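Local coordinates for protein enoyl-CoA hydratase (Mycobacterium tuberculosis, PDB 5KJP) that probably catalyses the reversible hydration of 2-trans-enoyl-CoA thioesters to 3-hydroxyacyl-CoA in fatty acid metabolism, as a member of the crotonase superfamily, at residues A129-A134 and P174-H179; P209-A214 and V239-S244. One frame throughout, in Å; residues are numbered along the deposited sequence.

Contact 1. Residues A129-A134 and P174-H179; sequences AARDSA and PAERAH
Pro174 pairs with Ala134 as an antiparallel, non-hydrogen-bonded bridge, their CA atoms 4.3 Å apart, and holds the N-cap position of the helix that follows. Next along the chain, Ala175 N donates to Ser133 O at 2.9 Å (N-H...O 150°), from 36° above the carbonyl plane; the bond lies where the bridge ends and the helix begins. The methyl of Ala175 then sits against the type I turn Ala130-Ser133, its CB 3.1 Å from Ala130 O and 3.2 Å from Ser133 OG. Ala130 O is gripped twice from within the turn, by Ser133 N and by Ser133 OG, the hydroxyl lying in the carbonyl plane at 2.7 Å. In the crotonase fold this turn leads from strand 126-130 of the main sheet to strand 134-136 of the small three-stranded sheet, in which 173-174 is an outermost strand within this chain. Leu187 of strand 186-188 also packs on Ala175. At Glu176 the backbone N reaches Arg131 O through water 1, while OE2 forms a salt bridge with Arg131 NH1 (3.0 Å). OE2 is met on its anti side, somewhat out of the carboxylate plane, yet lies in the guanidinium plane; the two planes stand 86° apart.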
loop_
_atom_site.group_PDB
_atom_site.type_symbol
_atom_site.label_atom_id
_atom_site.label_comp_id
_atom_site.label_asym_id
_atom_site.label_seq_id
_atom_site.Cartn_x
_atom_site.Cartn_y
_atom_site.Cartn_z
ATOM N N ALA A 129 18.963 -4.680 -5.125
ATOM C CA ALA A 129 19.338 -5.980 -4.580
ATOM C C ALA A 129 19.763 -6.965 -5.661
ATOM O O ALA A 129 19.166 -7.023 -6.742
ATOM C CB ALA A 129 18.180 -6.559 -3.761
ATOM N N ALA A 130 20.802 -7.736 -5.362
ATOM C CA ALA A 130 21.223 -8.820 -6.241
ATOM C C ALA A 130 20.103 -9.844 -6.372
ATOM O O ALA A 130 19.343 -10.059 -5.433
ATOM C CB ALA A 130 22.493 -9.478 -5.713
ATOM N N ARG A 131 20.006 -10.478 -7.536
ATOM C CA ARG A 131 18.939 -11.440 -7.795
ATOM C C ARG A 131 19.010 -12.650 -6.869
ATOM O O ARG A 131 18.024 -13.365 -6.701
ATOM C CB ARG A 131 18.985 -11.896 -9.259
ATOM C CG ARG A 131 18.578 -10.809 -10.237
ATOM C CD ARG A 131 18.544 -11.305 -11.678
ATOM N NE ARG A 131 18.076 -10.248 -12.571
ATOM C CZ ARG A 131 16.796 -10.018 -12.845
ATOM N NH1 ARG A 131 15.854 -10.781 -12.304
ATOM N NH2 ARG A 131 16.459 -9.029 -13.664
ATOM N N ASP A 132 20.174 -12.888 -6.268
ATOM C CA ASP A 132 20.324 -14.034 -5.375
ATOM C C ASP A 132 20.384 -13.615 -3.910
ATOM O O ASP A 132 20.777 -14.404 -3.050
ATOM C CB ASP A 132 21.572 -14.843 -5.746
ATOM C CG ASP A 132 22.850 -14.034 -5.629
ATOM O OD1 ASP A 132 22.769 -12.790 -5.556
ATOM O OD2 ASP A 132 23.937 -14.647 -5.623
ATOM N N SER A 133 19.989 -12.381 -3.622
ATOM C CA SER A 133 19.974 -11.920 -2.239
ATOM C C SER A 133 18.637 -12.271 -1.579
ATOM O O SER A 133 17.701 -12.722 -2.247
ATOM C CB SER A 133 20.247 -10.411 -2.154
ATOM O OG SER A 133 19.224 -9.639 -2.759
ATOM N N ALA A 134 18.551 -12.079 -0.269
ATOM C CA ALA A 134 17.312 -12.361 0.452
ATOM C C ALA A 134 17.154 -11.466 1.669
ATOM O O ALA A 134 18.143 -11.032 2.279
ATOM C CB ALA A 134 17.262 -13.816 0.866
ATOM N N PRO A 174 13.026 -13.881 -0.844
ATOM C CA PRO A 174 14.009 -13.804 -1.930
ATOM C C PRO A 174 13.896 -12.473 -2.668
ATOM O O PRO A 174 12.796 -11.919 -2.790
ATOM C CB PRO A 174 13.639 -14.983 -2.838
ATOM C CG PRO A 174 12.814 -15.902 -1.967
ATOM C CD PRO A 174 12.066 -14.978 -1.049
ATOM N N ALA A 175 15.025 -11.962 -3.143
ATOM C CA ALA A 175 15.062 -10.655 -3.795
ATOM C C ALA A 175 14.093 -10.540 -4.969
ATOM O O ALA A 175 13.489 -9.483 -5.177
ATOM C CB ALA A 175 16.467 -10.353 -4.264
ATOM N N GLU A 176 13.946 -11.608 -5.749
ATOM C CA GLU A 176 13.112 -11.515 -6.943
ATOM C C GLU A 176 11.642 -11.331 -6.558
ATOM O O GLU A 176 10.939 -10.514 -7.153
ATOM C CB GLU A 176 13.318 -12.735 -7.845
ATOM C CG GLU A 176 14.677 -12.682 -8.544
ATOM C CD GLU A 176 14.826 -13.680 -9.676
ATOM O OE1 GLU A 176 14.291 -14.802 -9.558
ATOM O OE2 GLU A 176 15.488 -13.336 -10.680
ATOM N N ARG A 177 11.199 -12.060 -5.542
ATOM C CA ARG A 177 9.873 -11.854 -4.964
ATOM C C ARG A 177 9.743 -10.450 -4.364
ATOM O O ARG A 177 8.716 -9.785 -4.518
ATOM C CB ARG A 177 9.594 -12.909 -3.892
ATOM C CG ARG A 177 8.260 -12.741 -3.181
ATOM C CD ARG A 177 7.099 -13.332 -3.961
ATOM N NE ARG A 177 5.902 -13.384 -3.125
ATOM C CZ ARG A 177 4.715 -12.917 -3.490
ATOM N NH1 ARG A 177 4.555 -12.370 -4.691
ATOM N NH2 ARG A 177 3.685 -13.006 -2.655
ATOM N N ALA A 178 10.787 -10.009 -3.666
ATOM C CA ALA A 178 10.799 -8.674 -3.078
ATOM C C ALA A 178 10.653 -7.583 -4.145
ATOM O O ALA A 178 10.044 -6.541 -3.898
ATOM C CB ALA A 178 12.074 -8.464 -2.270
ATOM N N HIS A 179 11.205 -7.825 -5.334
ATOM C CA HIS A 179 11.025 -6.900 -6.444
ATOM C C HIS A 179 9.579 -6.918 -6.947
ATOM O O HIS A 179 9.007 -5.863 -7.236
ATOM C CB HIS A 179 11.987 -7.231 -7.585
ATOM C CG HIS A 179 11.818 -6.349 -8.785
ATOM N ND1 HIS A 179 12.263 -5.046 -8.815
ATOM C CD2 HIS A 179 11.235 -6.580 -9.982
ATOM C CE1 HIS A 179 11.970 -4.513 -9.989
ATOM N NE2 HIS A 179 11.346 -5.419 -10.717
HETATM O O HOH W 1 15.626 -14.031 -5.591
#

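Contact 2. Residues P209-A214 and V239-S244; sequences PLAVVA and VPVFTS
Val241 fits its two methyls against the helix segment 209-214 and has the most buried surface of this contact. Val241 CG2 presses on Ala214 CB at 3.5 Å, the closest approach between the segments, and also lies 4.0 Å from Leu210 O. Val241 CG1, anti to the backbone N (chi1 176°), is directed instead at Ala211, 4.1 Å from its CA and 4.2 Å from its CB. The isopropyl group therefore spans one turn of the facing helix, and the small alanines allow the backbones to approach to 6.1 Å between the CA atoms of Ala211 and Val241.

Leu210 extends the contact past the end of the second helix. Its CD1 meets Ser244 CB at 3.7 Å, a methyl-to-methylene contact beside the serine hydroxyl. That hydroxyl is turned back to its own chain: set between its own backbone N and carbonyl carbon (chi1 63°), Ser244 OG bonds Val241 O at 2.6 Å, in the carbonyl plane, and the same oxygen also accepts from Ser244 N. OG further caps Ala247 N, at the start of helix 245-255.

No hydrogen bond crosses between the segments. Leu144 and Gly143 of a neighbouring subunit pack on Ala211 and Val241 respectively, so the pair also contributes to a subunit interface. This apolar helix-to-helix packing belongs to the C-terminal helical region of the crotonase fold, which takes part in trimer assembly.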
loop_
_atom_site.group_PDB
_atom_site.type_symbol
_atom_site.label_atom_id
_atom_site.label_comp_id
_atom_site.label_asym_id
_atom_site.label_seq_id
_atom_site.Cartn_x
_atom_site.Cartn_y
_atom_site.Cartn_z
ATOM N N PRO A 209 19.133 19.492 -6.047
ATOM C CA PRO A 209 19.319 18.980 -4.680
ATOM C C PRO A 209 18.240 19.459 -3.696
ATOM O O PRO A 209 17.765 18.664 -2.885
ATOM C CB PRO A 209 20.705 19.513 -4.290
ATOM C CG PRO A 209 20.969 20.655 -5.227
ATOM C CD PRO A 209 20.292 20.272 -6.510
ATOM N N LEU A 210 17.845 20.725 -3.767
ATOM C CA LEU A 210 16.773 21.206 -2.893
ATOM C C LEU A 210 15.447 20.529 -3.224
ATOM O O LEU A 210 14.662 20.210 -2.334
ATOM C CB LEU A 210 16.621 22.725 -3.000
ATOM C CG LEU A 210 17.863 23.537 -2.631
ATOM C CD1 LEU A 210 17.654 25.012 -2.960
ATOM C CD2 LEU A 210 18.214 23.337 -1.154
ATOM N N ALA A 211 15.203 20.321 -4.513
ATOM C CA ALA A 211 13.958 19.710 -4.961
ATOM C C ALA A 211 13.914 18.235 -4.572
ATOM O O ALA A 211 12.877 17.729 -4.150
ATOM C CB ALA A 211 13.791 19.880 -6.471
ATOM N N VAL A 212 15.049 17.555 -4.698
ATOM C CA VAL A 212 15.148 16.150 -4.312
ATOM C C VAL A 212 14.889 15.972 -2.812
ATOM O O VAL A 212 14.105 15.109 -2.403
ATOM C CB VAL A 212 16.535 15.574 -4.689
ATOM C CG1 VAL A 212 16.810 14.275 -3.947
ATOM C CG2 VAL A 212 16.634 15.372 -6.209
ATOM N N VAL A 213 15.520 16.810 -1.996
ATOM C CA VAL A 213 15.371 16.689 -0.550
ATOM C C VAL A 213 13.944 17.041 -0.142
ATOM O O VAL A 213 13.354 16.367 0.706
ATOM C CB VAL A 213 16.385 17.575 0.204
ATOM C CG1 VAL A 213 15.919 17.860 1.629
ATOM C CG2 VAL A 213 17.764 16.913 0.201
ATOM N N ALA A 214 13.380 18.075 -0.765
ATOM C CA ALA A 214 12.004 18.474 -0.474
ATOM C C ALA A 214 11.018 17.393 -0.883
ATOM O O ALA A 214 10.011 17.174 -0.212
ATOM C CB ALA A 214 11.660 19.782 -1.177
ATOM N N VAL A 239 7.366 26.204 -1.095
ATOM C CA VAL A 239 7.703 27.601 -1.374
ATOM C C VAL A 239 9.219 27.868 -1.434
ATOM O O VAL A 239 9.682 28.481 -2.395
ATOM C CB VAL A 239 7.040 28.551 -0.347
ATOM C CG1 VAL A 239 7.572 29.971 -0.500
ATOM C CG2 VAL A 239 5.532 28.525 -0.521
ATOM N N PRO A 240 10.000 27.389 -0.440
ATOM C CA PRO A 240 11.443 27.656 -0.535
ATOM C C PRO A 240 12.099 27.036 -1.770
ATOM O O PRO A 240 13.111 27.554 -2.244
ATOM C CB PRO A 240 12.002 27.018 0.742
ATOM C CG PRO A 240 10.861 27.026 1.690
ATOM C CD PRO A 240 9.664 26.733 0.837
ATOM N N VAL A 241 11.531 25.949 -2.287
ATOM C CA VAL A 241 12.068 25.336 -3.494
ATOM C C VAL A 241 11.768 26.205 -4.714
ATOM O O VAL A 241 12.657 26.500 -5.522
ATOM C CB VAL A 241 11.497 23.919 -3.712
ATOM C CG1 VAL A 241 11.999 23.342 -5.029
ATOM C CG2 VAL A 241 11.888 23.015 -2.546
ATOM N N PHE A 242 10.516 26.631 -4.836
ATOM C CA PHE A 242 10.088 27.395 -6.002
ATOM C C PHE A 242 10.742 28.773 -6.104
ATOM O O PHE A 242 10.816 29.340 -7.190
ATOM C CB PHE A 242 8.565 27.534 -6.006
ATOM C CG PHE A 242 7.866 26.390 -6.677
ATOM C CD1 PHE A 242 7.838 25.140 -6.085
ATOM C CD2 PHE A 242 7.255 26.559 -7.911
ATOM C CE1 PHE A 242 7.205 24.075 -6.705
ATOM C CE2 PHE A 242 6.618 25.500 -8.534
ATOM C CZ PHE A 242 6.593 24.256 -7.929
ATOM N N THR A 243 11.226 29.305 -4.983
ATOM C CA THR A 243 11.874 30.613 -4.990
ATOM C C THR A 243 13.395 30.503 -4.925
ATOM O O THR A 243 14.087 31.508 -4.795
ATOM C CB THR A 243 11.392 31.484 -3.815
ATOM O OG1 THR A 243 11.691 30.820 -2.584
ATOM C CG2 THR A 243 9.891 31.735 -3.910
ATOM N N SER A 244 13.911 29.284 -5.022
ATOM C CA SER A 244 15.351 29.071 -4.918
ATOM C C SER A 244 16.092 29.513 -6.175
ATOM O O SER A 244 15.500 29.632 -7.249
ATOM C CB SER A 244 15.654 27.595 -4.642
ATOM O OG SER A 244 15.216 26.776 -5.718
#

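In the fold
Contact 1 and contact 2 share no secondary-structure element; they lie on opposite sides of the chain's centre, with centres 34 Å apart and nearest atoms about 19 Å apart. Contact 1 is partly buried and mixed in chemistry: a strand end, a turn and a helix start are joined by a backbone bond, a water and an exposed ion pair around one buried methyl. Contact 2 is further from the chain's centre yet buried, helices 209-221 and 230-242 meeting mainly through aliphatic groups, with no hydrogen bond across and Ser244 joining from just past the helix. Its burial owes something to a neighbouring subunit, whereas the helix of contact 1 packs on both other subunits through Arg177 and His179.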